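Local coordinates for CG8862 (Drosophila melanogaster, PDB 3ISM), which probably cleaves DNA and RNA as a magnesium-dependent, non-specific mitochondrial endonuclease of the His-Me finger group, known as endonuclease G, at residues B[34-39]-B[118-123]; B[55-60]-B[154-159]. All coordinates share one frame; numbering follows the deposited sequence. Where two conformers were deposited one is given.

Contact 1. Residues B[34-39]-B[118-123]; sequences RSHSDY and TFYLSN
Tyr-39 carries the largest share of this contact, its ring reaching from the turn after strand 33-35 into the loop 118-123. With CG lodged between the backbone N and the carbonyl carbon (chi1 70°), the ring is swung across and set down obliquely on two residues. Its hydroxyl end makes the closest approach: Tyr-39 OH lies 3.5 Å from Asn-123 CB and 3.7 Å from Thr-118 CA, and its hydrogen-bond partner is the carbonyl of Glu-117. Tyr-39 CE2 touches the methyl CG2 of Thr-118 at 3.9 Å, while Tyr-39 CE1 comes to 3.7 Å from Asn-123 OD1, the ring and amide planes being 45° apart. The amide of Asn-123 is fixed by two bonds: ND2 donates almost straight (172°) to Thr-118 O within the loop, 2.9 Å away and on a carbonyl lone pair, and bonds Ala-103 O as well. His-36, with Tyr-39 OH over one face toward the rim, sets CE1 3.7 Å from Tyr-120 CD2, the two rings near parallel but slid so far apart that they barely overlap. Tyr-120 further makes a cation-pi contact with Lys-76. No hydrogen bond joins the segments; they meet through van der Waals contacts, mostly between side chains, linking the large sheet's edge to the loop before strand 124-127, which pairs with 98-101, the strand of the predicted general base His-101, in the His-Me finger nuclease fold.

Contact 2. Residues B[55-60]-B[154-159]; sequences EHLTAE and VYVCTG
His-56 and Tyr-155 face each other as a non-hydrogen-bonded antiparallel pair, their side chains side by side and pointing the same way. The rings form an offset stack, centroids 4.5 Å apart and planes at 14°: His-56 CD2 lies over one face of the phenol ring, near its rim, 3.5 Å from Tyr-155 CZ. His-56 gets there with CG anti to its backbone N (chi1 158°), and its two ring nitrogens are held from outside, ND1 by Arg-18 and NE2 by Asn-153. Four backbone bonds flank the stack, two for Glu-55 with Val-156 and two for Leu-57 with Val-154; Leu-57 N to Val-154 O is the shortest, at 2.7 Å. This pairs neighbouring strands 49-57 and 153-161 within the central mixed sheet of the nuclease. On the other sheet face, Leu-57 CG packs 4.2 Å from Val-156 CG1, and helix 136-146 covers Leu-57, Val-154 and Val-156 through Val-144. Glu-55 runs alongside Val-156, its OE1 3.7 Å from the methyl CG1. A water donates to Glu-55 OE1 (2.7 Å) and to Val-156 O, and accepts from Thr-158 OG1, which is also hydrogen-bonded to Lys-192; the other carboxylate oxygen, OE2, is hydrogen-bonded to His-108 and Asn-107.

In the fold
Both contacts reach the same large sheet: contact 1 joins its edge strand 33-35 to a loop outside it, contact 2 pairs inner strands 49-57 and 153-161, and strand 40-44 separates 33-35 from 49-57. Their centres are 14 Å apart, yet they touch where Tyr-39 CB packs 4.1 Å from Glu-55 CG. His-108 also connects them, bonding Asp-38 and Glu-55. Contact 1 borders the predicted active site and contact 2 lies further out: the side chain of Thr-118 is about 4 Å from that of His-101, and that of Glu-55 about 8 Å. The bound magnesium ion lies about 8 Å from the side chain of Asn-123 and about 9 Å from that of Thr-158.

Contact 1. Residues B[34-39]-B[118-123]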
loop_
_atom_site.group_PDB
_atom_site.type_symbol
_atom_site.label_atom_id
_atom_site.label_comp_id
_atom_site.label_asym_id
_atom_site.label_seq_id
_atom_site.Cartn_x
_atom_site.Cartn_y
_atom_site.Cartn_z
ATOM N N ARG B 34 -11.787 -8.701 11.286
ATOM C CA ARG B 34 -13.158 -8.664 11.774
ATOM C C ARG B 34 -13.926 -9.903 11.340
ATOM O O ARG B 34 -13.756 -10.397 10.230
ATOM C CB ARG B 34 -13.868 -7.410 11.271
ATOM C CG ARG B 34 -13.520 -6.129 12.042
ATOM C CD ARG B 34 -14.182 -4.893 11.434
ATOM N NE ARG B 34 -15.642 -4.967 11.494
ATOM C CZ ARG B 34 -16.430 -5.271 10.464
ATOM N NH1 ARG B 34 -15.911 -5.521 9.268
ATOM N NH2 ARG B 34 -17.747 -5.311 10.625
ATOM N N SER B 35 -14.773 -10.405 12.224
ATOM C CA SER B 35 -15.529 -11.623 11.963
ATOM C C SER B 35 -16.997 -11.312 11.730
ATOM O O SER B 35 -17.593 -10.555 12.484
ATOM C CB SER B 35 -15.400 -12.589 13.146
ATOM O OG SER B 35 -14.044 -12.796 13.506
ATOM N N HIS B 36 -17.566 -11.899 10.690
ATOM C CA HIS B 36 -19.001 -11.884 10.519
ATOM C C HIS B 36 -19.491 -13.298 10.823
ATOM O O HIS B 36 -18.710 -14.156 11.255
ATOM C CB HIS B 36 -19.390 -11.379 9.122
ATOM C CG HIS B 36 -19.043 -9.940 8.904
ATOM N ND1 HIS B 36 -19.889 -8.908 9.255
ATOM C CD2 HIS B 36 -17.912 -9.356 8.437
ATOM C CE1 HIS B 36 -19.308 -7.753 8.984
ATOM N NE2 HIS B 36 -18.104 -7.996 8.495
ATOM N N SER B 37 -20.780 -13.530 10.635
ATOM C CA SER B 37 -21.380 -14.818 10.917
ATOM C C SER B 37 -20.865 -15.974 10.065
ATOM O O SER B 37 -20.900 -17.119 10.512
ATOM C CB SER B 37 -22.893 -14.731 10.779
ATOM O OG SER B 37 -23.415 -13.656 11.544
ATOM N N ASP B 38 -20.410 -15.695 8.845
ATOM C CA ASP B 38 -20.011 -16.777 7.932
ATOM C C ASP B 38 -18.828 -16.420 7.033
ATOM O O ASP B 38 -18.527 -17.144 6.088
ATOM C CB ASP B 38 -21.203 -17.265 7.093
ATOM C CG ASP B 38 -21.005 -18.686 6.545
ATOM O OD1 ASP B 38 -20.515 -19.561 7.292
ATOM O OD2 ASP B 38 -21.361 -18.938 5.365
ATOM N N TYR B 39 -18.155 -15.312 7.331
ATOM C CA TYR B 39 -16.863 -15.010 6.705
ATOM C C TYR B 39 -15.985 -14.180 7.631
ATOM O O TYR B 39 -16.459 -13.663 8.646
ATOM C CB TYR B 39 -17.015 -14.355 5.322
ATOM C CG TYR B 39 -17.540 -12.926 5.277
ATOM C CD1 TYR B 39 -16.685 -11.866 5.003
ATOM C CD2 TYR B 39 -18.893 -12.645 5.444
ATOM C CE1 TYR B 39 -17.154 -10.568 4.924
ATOM C CE2 TYR B 39 -19.372 -11.344 5.360
ATOM C CZ TYR B 39 -18.501 -10.315 5.100
ATOM O OH TYR B 39 -18.957 -9.010 5.019
ATOM N N THR B 118 -22.719 -9.672 3.797
ATOM C CA THR B 118 -21.794 -9.466 2.671
ATOM C C THR B 118 -22.026 -8.114 1.993
ATOM O O THR B 118 -21.218 -7.677 1.175
ATOM C CB THR B 118 -21.883 -10.590 1.607
ATOM O OG1 THR B 118 -23.156 -10.535 0.940
ATOM C CG2 THR B 118 -21.717 -11.962 2.259
ATOM N N PHE B 119 -23.116 -7.436 2.337
ATOM C CA PHE B 119 -23.403 -6.134 1.726
ATOM C C PHE B 119 -22.843 -4.899 2.459
ATOM O O PHE B 119 -23.080 -3.762 2.036
ATOM C CB PHE B 119 -24.896 -5.992 1.423
ATOM C CG PHE B 119 -25.340 -6.776 0.211
ATOM C CD1 PHE B 119 -25.545 -6.137 -1.007
ATOM C CD2 PHE B 119 -25.537 -8.157 0.286
ATOM C CE1 PHE B 119 -25.951 -6.857 -2.132
ATOM C CE2 PHE B 119 -25.951 -8.889 -0.840
ATOM C CZ PHE B 119 -26.158 -8.235 -2.050
ATOM N N TYR B 120 -22.081 -5.116 3.534
ATOM C CA TYR B 120 -21.361 -4.008 4.152
ATOM C C TYR B 120 -20.327 -3.508 3.166
ATOM O O TYR B 120 -19.620 -4.316 2.546
ATOM C CB TYR B 120 -20.671 -4.420 5.451
ATOM C CG TYR B 120 -21.609 -4.572 6.614
ATOM C CD1 TYR B 120 -22.270 -3.472 7.145
ATOM C CD2 TYR B 120 -21.837 -5.825 7.186
ATOM C CE1 TYR B 120 -23.149 -3.612 8.222
ATOM C CE2 TYR B 120 -22.700 -5.976 8.265
ATOM C CZ TYR B 120 -23.348 -4.864 8.780
ATOM O OH TYR B 120 -24.213 -5.006 9.847
ATOM N N LEU B 121 -20.235 -2.187 3.025
ATOM C CA LEU B 121 -19.245 -1.582 2.143
ATOM C C LEU B 121 -17.792 -1.910 2.505
ATOM O O LEU B 121 -16.901 -1.728 1.682
ATOM C CB LEU B 121 -19.433 -0.064 2.072
ATOM C CG LEU B 121 -20.732 0.327 1.366
ATOM C CD1 LEU B 121 -21.047 1.792 1.616
ATOM C CD2 LEU B 121 -20.641 0.021 -0.136
ATOM N N SER B 122 -17.553 -2.384 3.728
ATOM C CA SER B 122 -16.219 -2.853 4.089
ATOM C C SER B 122 -15.841 -4.162 3.400
ATOM O O SER B 122 -14.668 -4.525 3.385
ATOM C CB SER B 122 -16.066 -2.983 5.599
ATOM O OG SER B 122 -17.063 -3.813 6.132
ATOM N N ASN B 123 -16.836 -4.855 2.834
ATOM C CA ASN B 123 -16.606 -6.084 2.068
ATOM C C ASN B 123 -16.464 -5.771 0.571
ATOM O O ASN B 123 -16.315 -6.673 -0.246
ATOM C CB ASN B 123 -17.715 -7.122 2.346
ATOM C CG ASN B 123 -17.507 -8.465 1.585
ATOM O OD1 ASN B 123 -16.415 -9.045 1.586
ATOM N ND2 ASN B 123 -18.574 -8.950 0.941
#

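Contact 2. Residues B[55-60]-B[154-159]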
loop_
_atom_site.group_PDB
_atom_site.type_symbol
_atom_site.label_atom_id
_atom_site.label_comp_id
_atom_site.label_asym_id
_atom_site.label_seq_id
_atom_site.Cartn_x
_atom_site.Cartn_y
_atom_site.Cartn_z
ATOM N N GLU B 55 -13.259 -17.542 3.521
ATOM C CA GLU B 55 -14.537 -18.264 3.488
ATOM C C GLU B 55 -14.271 -19.754 3.545
ATOM O O GLU B 55 -13.263 -20.232 3.034
ATOM C CB GLU B 55 -15.319 -17.939 2.214
ATOM C CG GLU B 55 -15.750 -16.455 2.043
ATOM C CD GLU B 55 -16.263 -16.160 0.620
ATOM O OE1 GLU B 55 -15.486 -16.331 -0.346
ATOM O OE2 GLU B 55 -17.436 -15.757 0.462
ATOM N N HIS B 56 -15.180 -20.480 4.188
ATOM C CA HIS B 56 -15.163 -21.922 4.170
ATOM C C HIS B 56 -16.521 -22.361 3.640
ATOM O O HIS B 56 -17.533 -22.195 4.313
ATOM C CB HIS B 56 -14.881 -22.497 5.570
ATOM C CG HIS B 56 -15.357 -23.910 5.750
ATOM N ND1 HIS B 56 -16.139 -24.299 6.814
ATOM C CD2 HIS B 56 -15.184 -25.018 4.987
ATOM C CE1 HIS B 56 -16.426 -25.587 6.704
ATOM N NE2 HIS B 56 -15.862 -26.047 5.600
ATOM N N LEU B 57 -16.523 -22.908 2.427
ATOM C CA LEU B 57 -17.750 -23.269 1.730
ATOM C C LEU B 57 -17.989 -24.774 1.757
ATOM O O LEU B 57 -17.046 -25.581 1.639
ATOM C CB LEU B 57 -17.717 -22.797 0.267
ATOM C CG LEU B 57 -17.120 -21.424 -0.079
ATOM C CD1 LEU B 57 -17.244 -21.187 -1.596
ATOM C CD2 LEU B 57 -17.765 -20.271 0.707
ATOM N N THR B 58 -19.260 -25.129 1.932
ATOM C CA THR B 58 -19.735 -26.474 1.731
ATOM C C THR B 58 -20.874 -26.430 0.701
ATOM O O THR B 58 -21.362 -25.348 0.337
ATOM C CB THR B 58 -20.261 -27.091 3.049
ATOM O OG1 THR B 58 -21.294 -26.254 3.577
ATOM C CG2 THR B 58 -19.135 -27.218 4.086
ATOM N N ALA B 59 -21.276 -27.601 0.221
ATOM C CA ALA B 59 -22.424 -27.728 -0.672
ATOM C C ALA B 59 -23.666 -27.130 -0.003
ATOM O O ALA B 59 -24.480 -26.483 -0.666
ATOM C CB ALA B 59 -22.680 -29.213 -1.032
ATOM N N GLU B 60 -23.810 -27.354 1.304
ATOM C CA GLU B 60 -24.961 -26.831 2.019
ATOM C C GLU B 60 -24.975 -25.302 2.044
ATOM O O GLU B 60 -26.026 -24.691 1.856
ATOM C CB GLU B 60 -25.042 -27.366 3.443
ATOM C CG GLU B 60 -26.326 -26.929 4.131
ATOM C CD GLU B 60 -26.549 -27.535 5.498
ATOM O OE1 GLU B 60 -25.564 -27.868 6.198
ATOM O OE2 GLU B 60 -27.729 -27.663 5.876
ATOM N N VAL B 154 -14.444 -26.460 0.872
ATOM C CA VAL B 154 -13.645 -25.579 0.022
ATOM C C VAL B 154 -13.288 -24.317 0.801
ATOM O O VAL B 154 -14.183 -23.600 1.252
ATOM C CB VAL B 154 -14.415 -25.205 -1.275
ATOM C CG1 VAL B 154 -13.680 -24.126 -2.059
ATOM C CG2 VAL B 154 -14.650 -26.449 -2.141
ATOM N N TYR B 155 -11.995 -24.060 0.983
ATOM C CA TYR B 155 -11.559 -22.868 1.710
ATOM C C TYR B 155 -10.997 -21.871 0.718
ATOM O O TYR B 155 -10.231 -22.241 -0.177
ATOM C CB TYR B 155 -10.514 -23.211 2.781
ATOM C CG TYR B 155 -11.010 -24.135 3.868
ATOM C CD1 TYR B 155 -11.381 -23.642 5.116
ATOM C CD2 TYR B 155 -11.102 -25.505 3.648
ATOM C CE1 TYR B 155 -11.837 -24.495 6.122
ATOM C CE2 TYR B 155 -11.558 -26.360 4.641
ATOM C CZ TYR B 155 -11.921 -25.851 5.868
ATOM O OH TYR B 155 -12.363 -26.719 6.837
ATOM N N VAL B 156 -11.389 -20.615 0.856
ATOM C CA VAL B 156 -11.014 -19.613 -0.134
ATOM C C VAL B 156 -10.706 -18.241 0.473
ATOM O O VAL B 156 -11.452 -17.724 1.312
ATOM C CB VAL B 156 -12.058 -19.530 -1.322
ATOM C CG1 VAL B 156 -13.481 -19.376 -0.789
ATOM C CG2 VAL B 156 -11.702 -18.410 -2.310
ATOM N N CYS B 157 -9.571 -17.698 0.052
ATOM C CA CYS B 157 -9.155 -16.351 0.372
ATOM C C CYS B 157 -9.191 -15.492 -0.884
ATOM O O CYS B 157 -8.623 -15.856 -1.921
ATOM C CB CYS B 157 -7.735 -16.353 0.938
ATOM S SG CYS B 157 -7.189 -14.717 1.509
ATOM N N THR B 158 -9.870 -14.356 -0.778
ATOM C CA THR B 158 -10.114 -13.447 -1.891
ATOM C C THR B 158 -9.593 -12.079 -1.471
ATOM O O THR B 158 -9.799 -11.685 -0.329
ATOM C CB THR B 158 -11.644 -13.333 -2.163
ATOM O OG1 THR B 158 -12.188 -14.631 -2.465
ATOM C CG2 THR B 158 -11.923 -12.374 -3.314
ATOM N N GLY B 159 -8.925 -11.353 -2.368
ATOM C CA GLY B 159 -8.421 -10.015 -2.025
ATOM C C GLY B 159 -7.884 -9.220 -3.208
ATOM O O GLY B 159 -7.754 -9.742 -4.302
HETATM O O HOH W 1 -12.866 -15.771 -0.041
#